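Local coordinates for response regulator receiver protein (Pseudoalteromonas atlantica T6c, PDB 3KTO), which is a CheY-like response regulator receiver protein, probably taking part in two-component signalling, perhaps without the usual phosphoryl transfer, at residues 83-88 / 104-109. Residues are numbered along the deposited sequence; the frame is centred on the assembly and turned at random.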
loop_
_atom_site.group_PDB
_atom_site.type_symbol
_atom_site.label_atom_id
_atom_site.label_comp_id
_atom_site.label_asym_id
_atom_site.label_seq_id
_atom_site.Cartn_x
_atom_site.Cartn_y
_atom_site.Cartn_z
ATOM N N THR A 83 -5.445 23.322 -2.789
ATOM C CA THR A 83 -5.164 21.911 -2.986
ATOM C C THR A 83 -4.670 21.188 -1.742
ATOM O O THR A 83 -3.764 21.655 -1.050
ATOM C CB THR A 83 -4.127 21.725 -4.104
ATOM O OG1 THR A 83 -4.633 22.289 -5.323
ATOM C CG2 THR A 83 -3.814 20.250 -4.304
ATOM N N ILE A 84 -5.290 20.045 -1.471
ATOM C CA ILE A 84 -4.926 19.198 -0.343
ATOM C C ILE A 84 -4.089 18.061 -0.939
ATOM O O ILE A 84 -4.572 17.309 -1.783
ATOM C CB ILE A 84 -6.178 18.565 0.321
ATOM C CG1 ILE A 84 -7.119 19.650 0.843
ATOM C CG2 ILE A 84 -5.760 17.653 1.450
ATOM C CD1 ILE A 84 -8.434 19.090 1.384
ATOM N N VAL A 85 -2.833 17.949 -0.533
ATOM C CA VAL A 85 -1.985 16.876 -1.037
ATOM C C VAL A 85 -1.963 15.734 -0.007
ATOM O O VAL A 85 -1.828 15.977 1.190
ATOM C CB VAL A 85 -0.560 17.394 -1.310
ATOM C CG1 VAL A 85 0.351 16.240 -1.680
ATOM C CG2 VAL A 85 -0.597 18.421 -2.454
HETATM N N MSE A 86 -2.128 14.497 -0.477
HETATM C CA MSE A 86 -2.147 13.332 0.398
HETATM C C MSE A 86 -1.122 12.306 -0.071
HETATM O O MSE A 86 -0.822 12.211 -1.259
HETATM C CB MSE A 86 -3.536 12.694 0.396
HETATM C CG MSE A 86 -4.663 13.651 0.795
HETATM SE SE MSE A 86 -6.396 12.777 0.860
HETATM C CE MSE A 86 -6.229 12.009 2.627
ATOM N N ALA A 87 -0.586 11.540 0.869
ATOM C CA ALA A 87 0.403 10.523 0.529
ATOM C C ALA A 87 0.409 9.446 1.601
ATOM O O ALA A 87 0.268 9.736 2.786
ATOM C CB ALA A 87 1.798 11.162 0.407
ATOM N N SER A 88 0.534 8.199 1.173
ATOM C CA SER A 88 0.575 7.081 2.107
ATOM C C SER A 88 2.039 6.771 2.378
ATOM O O SER A 88 2.371 5.911 3.194
ATOM C CB SER A 88 -0.133 5.865 1.508
ATOM O OG SER A 88 0.324 5.610 0.193
ATOM N N ALA A 104 -2.520 23.643 0.241
ATOM C CA ALA A 104 -3.188 24.199 1.422
ATOM C C ALA A 104 -2.888 23.331 2.644
ATOM O O ALA A 104 -2.854 23.818 3.767
ATOM C CB ALA A 104 -4.702 24.280 1.194
ATOM N N ASP A 105 -2.675 22.038 2.416
ATOM C CA ASP A 105 -2.346 21.107 3.495
ATOM C C ASP A 105 -1.741 19.845 2.886
ATOM O O ASP A 105 -1.899 19.579 1.694
ATOM C CB ASP A 105 -3.605 20.761 4.318
ATOM C CG ASP A 105 -3.274 20.165 5.697
ATOM O OD1 ASP A 105 -2.121 20.293 6.150
ATOM O OD2 ASP A 105 -4.176 19.576 6.335
ATOM N N PHE A 106 -1.009 19.102 3.707
ATOM C CA PHE A 106 -0.387 17.852 3.299
ATOM C C PHE A 106 -0.872 16.865 4.360
ATOM O O PHE A 106 -0.635 17.076 5.550
ATOM C CB PHE A 106 1.141 17.987 3.339
ATOM C CG PHE A 106 1.873 16.794 2.799
ATOM C CD1 PHE A 106 2.257 16.743 1.472
ATOM C CD2 PHE A 106 2.147 15.705 3.615
ATOM C CE1 PHE A 106 2.908 15.625 0.957
ATOM C CE2 PHE A 106 2.797 14.576 3.113
ATOM C CZ PHE A 106 3.177 14.536 1.782
ATOM N N ILE A 107 -1.568 15.810 3.934
ATOM C CA ILE A 107 -2.120 14.815 4.851
ATOM C C ILE A 107 -1.550 13.420 4.603
ATOM O O ILE A 107 -1.630 12.898 3.495
ATOM C CB ILE A 107 -3.662 14.706 4.706
ATOM C CG1 ILE A 107 -4.323 16.069 4.921
ATOM C CG2 ILE A 107 -4.206 13.710 5.725
ATOM C CD1 ILE A 107 -5.827 16.045 4.710
ATOM N N GLU A 108 -0.974 12.815 5.633
ATOM C CA GLU A 108 -0.431 11.469 5.483
ATOM C C GLU A 108 -1.594 10.489 5.548
ATOM O O GLU A 108 -2.570 10.732 6.258
ATOM C CB GLU A 108 0.544 11.152 6.616
ATOM C CG GLU A 108 1.791 12.011 6.639
ATOM C CD GLU A 108 2.534 11.893 7.957
ATOM O OE1 GLU A 108 2.115 12.551 8.939
ATOM O OE2 GLU A 108 3.524 11.130 8.013
ATOM N N LYS A 109 -1.500 9.404 4.784
ATOM C CA LYS A 109 -2.521 8.354 4.780
ATOM C C LYS A 109 -1.847 7.103 5.367
ATOM O O LYS A 109 -0.663 6.879 5.140
ATOM C CB LYS A 109 -2.994 8.056 3.351
ATOM C CG LYS A 109 -3.792 9.172 2.698
ATOM C CD LYS A 109 -4.440 8.711 1.395
ATOM C CE LYS A 109 -3.411 8.451 0.299
ATOM N NZ LYS A 109 -4.063 8.032 -0.987
#
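Phe106 has CG anti to its backbone N (chi1 -174°), and Val85 has CG1 anti to its own N (chi1 174°). The two residues are paired in the parallel sheet and share a face; these torsions bring CG1 against the ring. Val85 CG1 lies 3.7 Å from Phe106 CD1, and Ala87 CB is 3.9 Å from Phe106 CZ. Helix 92-100 packs against the ring through Thr94, Ala98 and Met99. On the other face Ile84 CG2 touches Ile107 CD1 at 3.6 Å. Met86, a selenomethionine, runs alongside Ile107, and its bent end brings CE to 3.7 Å from Lys109 CG. Helix 113-127 covers Ile84 and Ile107. Backbone bonds tie strands 83-87 and 105-108 together. Ile107 N bonds to Val85 O (2.8 Å), and Val85 N and Ala87 N bond to Asp105 O and Ile107 O. An alanine in place of Phe106 would probably open a gap between Val85, Ala87 and helix 92-100. The strands and this helix form a beta-alpha-beta unit at the edge of the CheY-like fold. Lys109 NZ makes salt bridges to Asp13 and to Glu57, which stands where relatives have the phosphoacceptor aspartate. Just past the strand end, the bond from Lys109 N to Ala87 O (2.7 Å) thus probably helps to place the ammonium at this acidic pocket, as in receiver domains generally.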